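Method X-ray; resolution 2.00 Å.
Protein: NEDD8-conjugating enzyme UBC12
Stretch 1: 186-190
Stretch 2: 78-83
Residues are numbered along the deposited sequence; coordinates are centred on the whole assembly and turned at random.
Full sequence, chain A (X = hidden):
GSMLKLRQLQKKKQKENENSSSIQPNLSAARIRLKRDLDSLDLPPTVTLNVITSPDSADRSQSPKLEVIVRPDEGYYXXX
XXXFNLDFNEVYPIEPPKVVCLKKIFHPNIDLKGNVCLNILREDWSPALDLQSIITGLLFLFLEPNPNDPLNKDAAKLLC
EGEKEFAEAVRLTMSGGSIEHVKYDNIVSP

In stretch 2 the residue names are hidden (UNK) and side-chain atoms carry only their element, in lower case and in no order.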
# COMPACT_ATOMS: atom_id res chain seq x y z
N ASN A 186 10.10 16.94 0.04
CA ASN A 186 11.38 16.65 0.66
C ASN A 186 11.25 15.41 1.53
O ASN A 186 10.58 15.44 2.57
CB ASN A 186 11.81 17.85 1.51
CG ASN A 186 13.20 17.67 2.10
OD1 ASN A 186 13.56 16.59 2.57
ND2 ASN A 186 13.98 18.74 2.10
N ILE A 187 11.86 14.31 1.10
CA ILE A 187 11.75 13.07 1.85
C ILE A 187 13.09 12.53 2.39
O ILE A 187 13.15 11.41 2.88
CB ILE A 187 11.06 11.94 1.02
CG1 ILE A 187 11.91 11.56 -0.20
CG2 ILE A 187 9.66 12.34 0.58
CD1 ILE A 187 11.34 10.38 -1.00
N VAL A 188 14.14 13.35 2.33
CA VAL A 188 15.48 12.88 2.72
C VAL A 188 15.82 12.94 4.21
O VAL A 188 16.78 12.32 4.64
CB VAL A 188 16.58 13.57 1.90
CG1 VAL A 188 16.51 13.14 0.45
CG2 VAL A 188 16.44 15.08 1.99
N SER A 189 15.06 13.67 5.01
CA SER A 189 15.33 13.66 6.46
C SER A 189 15.18 12.24 7.04
O SER A 189 14.26 11.51 6.66
CB SER A 189 14.44 14.67 7.20
OG SER A 189 14.60 15.98 6.66
N PRO A 190 16.06 11.83 7.99
CA PRO A 190 17.14 12.55 8.69
C PRO A 190 18.22 13.07 7.76
O PRO A 190 17.98 13.33 6.58
CB PRO A 190 17.76 11.46 9.58
CG PRO A 190 17.34 10.17 8.98
CD PRO A 190 15.97 10.43 8.44
N UNK A 78 17.94 5.89 -2.60
CA UNK A 78 18.65 5.58 -1.37
C UNK A 78 18.46 6.65 -0.30
O UNK A 78 18.61 7.85 -0.55
c UNK A 78 20.90 6.52 -2.09
o UNK A 78 21.37 7.30 -1.28
c UNK A 78 20.14 5.30 -1.63
n UNK A 78 20.99 6.71 -3.40
N UNK A 79 18.10 6.18 0.89
CA UNK A 79 17.92 7.02 2.08
C UNK A 79 16.75 8.02 2.06
O UNK A 79 16.58 8.81 3.00
c UNK A 79 21.97 4.52 3.49
c UNK A 79 21.11 6.06 1.88
c UNK A 79 20.23 6.02 4.09
c UNK A 79 20.23 6.58 2.83
c UNK A 79 21.99 5.04 2.21
o UNK A 79 22.83 3.51 3.85
c UNK A 79 19.25 7.66 2.47
c UNK A 79 21.10 5.01 4.43
N UNK A 80 15.94 7.97 1.01
CA UNK A 80 14.66 8.68 1.03
C UNK A 80 13.61 7.83 1.74
O UNK A 80 13.67 6.61 1.70
N UNK A 81 12.65 8.47 2.40
CA UNK A 81 11.57 7.74 3.07
C UNK A 81 10.22 7.93 2.36
O UNK A 81 9.69 9.04 2.34
c UNK A 81 11.48 8.16 4.55
o UNK A 81 12.64 7.75 5.26
N UNK A 82 9.69 6.87 1.77
CA UNK A 82 8.40 6.94 1.08
C UNK A 82 7.36 6.16 1.86
O UNK A 82 7.51 4.96 2.06
c UNK A 82 7.14 6.64 -1.06
c UNK A 82 8.47 6.41 -0.35
c UNK A 82 9.63 7.08 -1.13
c UNK A 82 10.99 6.37 -0.96
N UNK A 83 6.34 6.84 2.36
CA UNK A 83 5.32 6.14 3.12
C UNK A 83 4.05 5.90 2.32
O UNK A 83 3.70 6.67 1.42
o UNK A 83 4.89 8.95 3.39
n UNK A 83 3.86 8.74 5.37
c UNK A 83 4.59 8.27 4.36
c UNK A 83 5.04 6.82 4.49
O HOH W 1 18.57 10.93 3.59
O HOH W 2 17.85 10.12 5.90
O HOH W 3 14.83 9.06 5.01

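Position 78 carries four side-chain atoms, two carbons in a row with the second bearing one oxygen and one nitrogen. That is a carboxamide one methylene from the backbone, and the residue is Asn78. Its side chain is out of reach of stretch 1 and takes no part in the contact; the amide nitrogen is hydrogen-bonded elsewhere in the structure, which suits a polar group in a loop.

Position 79 has eight side-chain atoms: one carbon leading to a ring of six carbons, with an oxygen on the far side of the ring. A phenol of this kind identifies Tyr79. Although its CA-to-CB bond points sideways, the end of the side chain leads away from stretch 1, and the residue is exposed, a place where a phenol can meet solvent. The backbone does the work here. Its phi of 67° places it in the left-handed region, and three waters lie within hydrogen-bonding reach of its carbonyl, with Tyr79 O 3.0 Å from the oxygen of water 1 and 2.7 Å from that of water 3, while the bond from water 2 is weak.

Position 80 has no side-chain atoms at all, so it is Gly80. It lies buried, the CA of Gly80 4.6 Å from the CA of Val188 and 3.6 Å from Ile187 O. An ideal CB built on Gly80 would stand 3.2 Å from Ile187 CD1, a tight approach for two carbons. The absence of a side chain thus leaves room for the Ile187 side chain.

Position 81 shows one carbon followed by one oxygen, the short hydroxymethyl of Ser81. Ser81 N donates a hydrogen bond to Ile187 O, at 3.0 Å and an angle of 163°, nearly straight. The hydroxyl reaches a water rather than stretch 1 itself: Ser81 OG is 2.6 Å from the oxygen of water 3, while Ser189 O is 4.3 Å from Ser81 OG. A small polar side chain suits this partly exposed place, leaving space for the water between them.

Position 82 has four carbons, forked at the first, with one arm two carbons long, which is the pattern of Ile82. Buried at the start of a strand, Ile82 offers CG1 to Ile187 CD1 at 3.7 Å, an apolar contact suited to a branched hydrocarbon.

Position 83 repeats the pattern of two carbons with one oxygen and one nitrogen on the second, and is Asn83. It is out of reach of stretch 1. Its amide can both donate and accept, which suits its place, for both polar ends are hydrogen-bonded elsewhere in the structure.

The contact centres on Ile187. Its CA-to-CB bond points toward stretch 2, and the side chain passes Gly80 to meet Ile82, while its carbonyl accepts the direct hydrogen bond from Ser81. Around this centre, water extends the join: waters 1 and 2 bridge Val188 O and Tyr79 O, the latter weakly for water 2, and water 3 links Ser189 O, Tyr79 O and Ser81 OG, though all three have more acceptors in reach than protons to give. A small interface of 225 Å² therefore combines apolar packing with a hydrated backbone margin.

Stretch 2 78-83: NYGSIN
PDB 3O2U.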